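Possible prolidase (Bifidobacterium longum NCC2705, PDB 2P9B) is a putative prolidase of the amidohydrolase family that probably hydrolyses carbon-nitrogen bonds of a still undefined substrate. Local coordinates at residues W357-L360 / E361-V364; A380-A383 / S384-G387; Q315-N318 / S319-V322. All coordinates share one frame; numbering follows the deposited sequence.

How the contacts relate
Each contact is a run of about two turns on one of three helices of the amidohydrolase-family region, and none touches another. Along the sequence contact 3 comes first, on helix 313-335; contact 1 follows on helix 356-367, and contact 2 runs out past the end of helix 371-385. The centres of contacts 1 and 2 lie about 17 Å apart, on successive helices that pack together, Leu360 meeting Ala374, Leu375 and Ala378. Contact 3 is more remote, its centre about 21 Å from contact 1's and about 30 Å from contact 2's. The series runs from a peripheral turn of helix 313-335 to a buried part of helix 356-367, then to a helix end on strand 68-78.

Contact 1 (W357-L360 / E361-V364); sequences WREL and ELLV
Trp357 meets Glu361 one turn further along helix 356-367, the carboxylate standing at the edge of the indole ring. CZ3 of Trp357 lies 3.5 Å from CD of Glu361, and OE1 sits in the ring plane, so the two groups meet without stacking; their planes are 74° apart. Bending of the Glu361 chain at chi2 (-148°) turns the carboxylate toward the indole. Arg358 lies against the same ring by its guanidinium, with CH2 of Trp357 3.6 Å above the guanidinium plane, over its centre. NH1 of Arg358 stays 4.1 Å from OE2 of Glu361, beyond salt-bridge range, while NH2 forms a salt bridge with Asp446 of helix 439-449. Glu361 is partly exposed, and its carboxylate, held by neither a salt bridge nor a hydrogen bond across the turn, marks the looser side, whereas Trp357 and Arg358 are buried.

The helix belongs to the amidohydrolase-family region, whose clan is that of the TIM barrels, and it packs here on helices 295-303, 371-385 and 439-449, with Leu360 and Val364 toward 371-385. Its tight part is made by buried leucines and the backbone. The amide N of Leu362 bonds to O of Arg358 at 3.0 Å, and N of Leu363 reaches O of Glu359 at the same length, 3.0 Å. CG of Leu362 presses to 3.3 Å from O of Arg358, and its CD1 lies 4.0 Å from OE1 of Glu359, the two side chains crossing at about a right angle. The Glu359 carboxylate is buried but satisfied at both oxygens: OE1 bonds to the hydroxyl of Ser296 and OE2 to the amide of Leu295, at the start of helix 295-303, against which Leu362 and Leu363 also pack.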
loop_
_atom_site.group_PDB
_atom_site.type_symbol
_atom_site.label_atom_id
_atom_site.label_comp_id
_atom_site.label_asym_id
_atom_site.label_seq_id
_atom_site.Cartn_x
_atom_site.Cartn_y
_atom_site.Cartn_z
ATOM N N TRP A 357 4.678 4.579 -7.448
ATOM C CA TRP A 357 4.464 5.966 -7.862
ATOM C C TRP A 357 3.360 6.132 -8.910
ATOM O O TRP A 357 2.647 7.135 -8.920
ATOM C CB TRP A 357 5.763 6.571 -8.416
ATOM C CG TRP A 357 6.120 6.044 -9.775
ATOM C CD1 TRP A 357 6.782 4.887 -10.062
ATOM C CD2 TRP A 357 5.728 6.606 -11.036
ATOM N NE1 TRP A 357 6.818 4.686 -11.425
ATOM C CE2 TRP A 357 6.179 5.726 -12.043
ATOM C CE3 TRP A 357 5.032 7.765 -11.406
ATOM C CZ2 TRP A 357 5.956 5.972 -13.403
ATOM C CZ3 TRP A 357 4.810 8.006 -12.759
ATOM C CH2 TRP A 357 5.273 7.110 -13.739
ATOM N N ARG A 358 3.231 5.150 -9.794
ATOM C CA ARG A 358 2.231 5.206 -10.855
ATOM C C ARG A 358 0.815 5.332 -10.304
ATOM O O ARG A 358 -0.038 5.975 -10.918
ATOM C CB ARG A 358 2.327 3.958 -11.740
ATOM C CG ARG A 358 1.299 3.916 -12.868
ATOM C CD ARG A 358 1.668 4.870 -13.996
ATOM N NE ARG A 358 2.780 4.350 -14.786
ATOM C CZ ARG A 358 3.269 4.942 -15.871
ATOM N NH1 ARG A 358 2.749 6.084 -16.299
ATOM N NH2 ARG A 358 4.267 4.380 -16.538
ATOM N N GLU A 359 0.562 4.729 -9.146
ATOM C CA GLU A 359 -0.778 4.780 -8.552
ATOM C C GLU A 359 -1.201 6.208 -8.236
ATOM O O GLU A 359 -2.381 6.552 -8.347
ATOM C CB GLU A 359 -0.839 3.923 -7.275
ATOM C CG GLU A 359 -2.250 3.760 -6.669
ATOM C CD GLU A 359 -3.236 2.994 -7.562
ATOM O OE1 GLU A 359 -2.811 2.351 -8.544
ATOM O OE2 GLU A 359 -4.449 3.033 -7.266
ATOM N N LEU A 360 -0.246 7.041 -7.838
ATOM C CA LEU A 360 -0.579 8.429 -7.524
ATOM C C LEU A 360 -0.973 9.168 -8.796
ATOM O O LEU A 360 -1.904 9.972 -8.792
ATOM C CB LEU A 360 0.598 9.139 -6.848
ATOM C CG LEU A 360 0.876 8.758 -5.391
ATOM C CD1 LEU A 360 1.510 7.377 -5.317
ATOM C CD2 LEU A 360 1.789 9.792 -4.766
ATOM N N GLU A 361 -0.268 8.890 -9.889
ATOM C CA GLU A 361 -0.593 9.546 -11.151
ATOM C C GLU A 361 -1.972 9.120 -11.625
ATOM O O GLU A 361 -2.713 9.919 -12.201
ATOM C CB GLU A 361 0.452 9.222 -12.223
ATOM C CG GLU A 361 1.703 10.081 -12.104
ATOM C CD GLU A 361 2.362 10.369 -13.446
ATOM O OE1 GLU A 361 3.221 11.276 -13.492
ATOM O OE2 GLU A 361 2.033 9.692 -14.446
ATOM N N LEU A 362 -2.317 7.860 -11.367
ATOM C CA LEU A 362 -3.613 7.331 -11.766
ATOM C C LEU A 362 -4.754 7.912 -10.930
ATOM O O LEU A 362 -5.843 8.130 -11.449
ATOM C CB LEU A 362 -3.619 5.800 -11.678
ATOM C CG LEU A 362 -2.662 5.078 -12.636
ATOM C CD1 LEU A 362 -2.727 3.579 -12.396
ATOM C CD2 LEU A 362 -3.026 5.398 -14.082
ATOM N N LEU A 363 -4.517 8.157 -9.642
ATOM C CA LEU A 363 -5.560 8.737 -8.798
ATOM C C LEU A 363 -5.851 10.163 -9.267
ATOM O O LEU A 363 -6.980 10.647 -9.184
ATOM C CB LEU A 363 -5.135 8.738 -7.328
ATOM C CG LEU A 363 -5.121 7.359 -6.653
ATOM C CD1 LEU A 363 -4.520 7.479 -5.262
ATOM C CD2 LEU A 363 -6.535 6.797 -6.571
ATOM N N VAL A 364 -4.826 10.838 -9.766
ATOM C CA VAL A 364 -5.017 12.193 -10.263
ATOM C C VAL A 364 -5.754 12.160 -11.601
ATOM O O VAL A 364 -6.692 12.920 -11.821
ATOM C CB VAL A 364 -3.663 12.920 -10.461
ATOM C CG1 VAL A 364 -3.891 14.274 -11.130
ATOM C CG2 VAL A 364 -2.975 13.114 -9.120
#

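Contact 2 (A380-A383 / S384-G387); sequences AVNA and SILG
The carbonyl oxygen of Ala380 is gripped twice, by the amide N of Ser384 at 3.1 Å and by a water that donates to it at 2.8 Å. The same water is hydrogen-bonded to OG of Ser384 at 2.9 Å, linking hydroxyl and carbonyl across one turn of helix 371-385. OG stands anti to its own carbonyl carbon (chi1 -66°), which directs it back toward the preceding turn, where the water sits.

The next amide makes a shorter and straighter bond: N of Ile385 to O of Val381, 2.8 Å with an N-H...O angle of 167°. Beside it the side chains of these two residues pack, CD1 of Ile385 lying 3.6 Å from CG1 of Val381. On another flank Ala383 and Leu386 rest on Ile74 of strand 68-78.

The helix closes in a Schellman motif at Gly387, whose positive phi of 73° is readily taken by glycine; its N bonds to O of Ser384 at 3.0 Å. With the chain turning away here, O of Ile385 takes a hydrogen bond from the guanidinium of Arg286, a positive group likely to suit the negative end of the helix dipole.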
loop_
_atom_site.group_PDB
_atom_site.type_symbol
_atom_site.label_atom_id
_atom_site.label_comp_id
_atom_site.label_asym_id
_atom_site.label_seq_id
_atom_site.Cartn_x
_atom_site.Cartn_y
_atom_site.Cartn_z
ATOM N N ALA A 380 0.431 9.944 4.749
ATOM C CA ALA A 380 -0.365 10.106 5.957
ATOM C C ALA A 380 -1.623 9.241 5.995
ATOM O O ALA A 380 -1.870 8.556 6.986
ATOM C CB ALA A 380 -0.738 11.575 6.133
ATOM N N VAL A 381 -2.422 9.268 4.927
ATOM C CA VAL A 381 -3.648 8.478 4.919
ATOM C C VAL A 381 -3.348 6.981 4.972
ATOM O O VAL A 381 -3.945 6.267 5.773
ATOM C CB VAL A 381 -4.542 8.786 3.687
ATOM C CG1 VAL A 381 -5.839 7.995 3.788
ATOM C CG2 VAL A 381 -4.841 10.284 3.610
ATOM N N ASN A 382 -2.427 6.510 4.133
ATOM C CA ASN A 382 -2.044 5.093 4.133
ATOM C C ASN A 382 -1.582 4.685 5.540
ATOM O O ASN A 382 -1.911 3.601 6.018
ATOM C CB ASN A 382 -0.897 4.835 3.135
ATOM C CG ASN A 382 -1.364 4.200 1.815
ATOM O OD1 ASN A 382 -0.551 3.971 0.904
ATOM N ND2 ASN A 382 -2.652 3.908 1.709
ATOM N N ALA A 383 -0.814 5.554 6.197
ATOM C CA ALA A 383 -0.316 5.260 7.538
ATOM C C ALA A 383 -1.478 5.054 8.504
ATOM O O ALA A 383 -1.477 4.107 9.288
ATOM C CB ALA A 383 0.592 6.390 8.032
ATOM N N SER A 384 -2.471 5.938 8.445
ATOM C CA SER A 384 -3.630 5.814 9.325
ATOM C C SER A 384 -4.403 4.546 8.990
ATOM O O SER A 384 -4.807 3.795 9.874
ATOM C CB SER A 384 -4.558 7.027 9.180
ATOM O OG SER A 384 -3.929 8.208 9.637
ATOM N N ILE A 385 -4.599 4.302 7.702
ATOM C CA ILE A 385 -5.332 3.126 7.270
ATOM C C ILE A 385 -4.675 1.842 7.769
ATOM O O ILE A 385 -5.360 0.940 8.243
ATOM C CB ILE A 385 -5.450 3.083 5.731
ATOM C CG1 ILE A 385 -6.319 4.251 5.255
ATOM C CG2 ILE A 385 -6.039 1.753 5.284
ATOM C CD1 ILE A 385 -6.387 4.395 3.753
ATOM N N LEU A 386 -3.350 1.774 7.688
ATOM C CA LEU A 386 -2.622 0.581 8.126
ATOM C C LEU A 386 -2.379 0.533 9.630
ATOM O O LEU A 386 -1.786 -0.428 10.140
ATOM C CB LEU A 386 -1.285 0.477 7.391
ATOM C CG LEU A 386 -1.373 0.347 5.869
ATOM C CD1 LEU A 386 0.017 0.118 5.300
ATOM C CD2 LEU A 386 -2.282 -0.810 5.499
ATOM N N GLY A 387 -2.835 1.565 10.334
ATOM C CA GLY A 387 -2.675 1.612 11.778
ATOM C C GLY A 387 -1.269 1.878 12.288
ATOM O O GLY A 387 -0.926 1.497 13.414
HETATM O O HOH W 1 -1.495 9.764 9.432
#

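Contact 3 (Q315-N318 / S319-V322); sequences QLEN and SKNV
Near the start of helix 313-335, a serine hydroxyl folds back onto the backbone of the preceding turn. O of Gln315 accepts two hydrogen bonds from Ser319, one from the amide N at 2.8 Å and one from OG at 2.7 Å, and the two donors come from opposite faces of the carbonyl plane. With OG anti to the carbonyl carbon of its own residue (chi1 -64°), the hydroxyl is brought within reach of that oxygen. Ser319 is buried against Leu301 and Thr302 of helix 295-303 and against the loop at Val210 and Thr211, so this bond satisfies its hydroxyl inside the interface. Putting an alanine here is likely to leave the Gln315 oxygen with the amide alone of these two donors and to open a small gap beside helix 295-303.

Asn318 faces the same loop, its ND2 bonding to O of Thr211. On a more open flank Lys320 runs its aliphatic chain across Leu316: CE lies 3.7 Å from CG of the leucine, and a bend at chi4 (-60°) turns NZ away from the line of the chain. The amide N of Val322 bonds to O of Asn318 at 2.9 Å. A side-chain hydroxyl sharing the i-4 carbonyl with its own amide is a familiar feature of serines and threonines within alpha-helices.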
loop_
_atom_site.group_PDB
_atom_site.type_symbol
_atom_site.label_atom_id
_atom_site.label_comp_id
_atom_site.label_asym_id
_atom_site.label_seq_id
_atom_site.Cartn_x
_atom_site.Cartn_y
_atom_site.Cartn_z
ATOM N N GLN A 315 -12.970 -12.198 -20.721
ATOM C CA GLN A 315 -12.184 -11.646 -19.624
ATOM C C GLN A 315 -11.958 -10.155 -19.839
ATOM O O GLN A 315 -11.935 -9.386 -18.881
ATOM C CB GLN A 315 -10.834 -12.354 -19.509
ATOM C CG GLN A 315 -10.925 -13.798 -19.058
ATOM C CD GLN A 315 -9.562 -14.417 -18.830
ATOM O OE1 GLN A 315 -8.702 -14.396 -19.711
ATOM N NE2 GLN A 315 -9.356 -14.972 -17.638
ATOM N N LEU A 316 -11.787 -9.753 -21.096
ATOM C CA LEU A 316 -11.575 -8.345 -21.416
ATOM C C LEU A 316 -12.848 -7.569 -21.111
ATOM O O LEU A 316 -12.801 -6.488 -20.522
ATOM C CB LEU A 316 -11.206 -8.168 -22.896
ATOM C CG LEU A 316 -11.078 -6.719 -23.383
ATOM C CD1 LEU A 316 -9.970 -5.997 -22.617
ATOM C CD2 LEU A 316 -10.788 -6.705 -24.875
ATOM N N GLU A 317 -13.986 -8.125 -21.516
ATOM C CA GLU A 317 -15.272 -7.486 -21.269
ATOM C C GLU A 317 -15.494 -7.379 -19.763
ATOM O O GLU A 317 -15.923 -6.338 -19.263
ATOM C CB GLU A 317 -16.398 -8.296 -21.914
ATOM C CG GLU A 317 -17.799 -7.733 -21.700
ATOM C CD GLU A 317 -17.928 -6.288 -22.141
ATOM O OE1 GLU A 317 -17.279 -5.912 -23.139
ATOM O OE2 GLU A 317 -18.689 -5.530 -21.498
ATOM N N ASN A 318 -15.198 -8.456 -19.041
ATOM C CA ASN A 318 -15.358 -8.449 -17.590
ATOM C C ASN A 318 -14.472 -7.359 -16.990
ATOM O O ASN A 318 -14.914 -6.577 -16.150
ATOM C CB ASN A 318 -14.977 -9.809 -16.990
ATOM C CG ASN A 318 -16.023 -10.883 -17.247
ATOM O OD1 ASN A 318 -17.207 -10.586 -17.423
ATOM N ND2 ASN A 318 -15.594 -12.142 -17.243
ATOM N N SER A 319 -13.221 -7.317 -17.439
ATOM C CA SER A 319 -12.256 -6.338 -16.967
ATOM C C SER A 319 -12.727 -4.905 -17.193
ATOM O O SER A 319 -12.610 -4.060 -16.305
ATOM C CB SER A 319 -10.909 -6.562 -17.662
ATOM O OG SER A 319 -10.370 -7.823 -17.313
ATOM N N LYS A 320 -13.263 -4.626 -18.380
ATOM C CA LYS A 320 -13.752 -3.286 -18.678
ATOM C C LYS A 320 -14.868 -2.898 -17.711
ATOM O O LYS A 320 -14.903 -1.772 -17.220
ATOM C CB LYS A 320 -14.265 -3.197 -20.127
ATOM C CG LYS A 320 -13.194 -3.398 -21.195
ATOM C CD LYS A 320 -13.784 -3.289 -22.601
ATOM C CE LYS A 320 -12.714 -3.448 -23.673
ATOM N NZ LYS A 320 -11.652 -2.408 -23.553
ATOM N N ASN A 321 -15.774 -3.828 -17.419
ATOM C CA ASN A 321 -16.870 -3.513 -16.506
ATOM C C ASN A 321 -16.368 -3.292 -15.080
ATOM O O ASN A 321 -16.799 -2.364 -14.404
ATOM C CB ASN A 321 -17.935 -4.611 -16.532
ATOM C CG ASN A 321 -18.550 -4.786 -17.911
ATOM O OD1 ASN A 321 -18.508 -3.876 -18.740
ATOM N ND2 ASN A 321 -19.132 -5.948 -18.155
ATOM N N VAL A 322 -15.453 -4.139 -14.629
ATOM C CA VAL A 322 -14.901 -4.000 -13.285
ATOM C C VAL A 322 -14.057 -2.735 -13.133
ATOM O O VAL A 322 -14.184 -2.015 -12.142
ATOM C CB VAL A 322 -14.028 -5.214 -12.910
ATOM C CG1 VAL A 322 -13.143 -4.878 -11.699
ATOM C CG2 VAL A 322 -14.912 -6.407 -12.600
#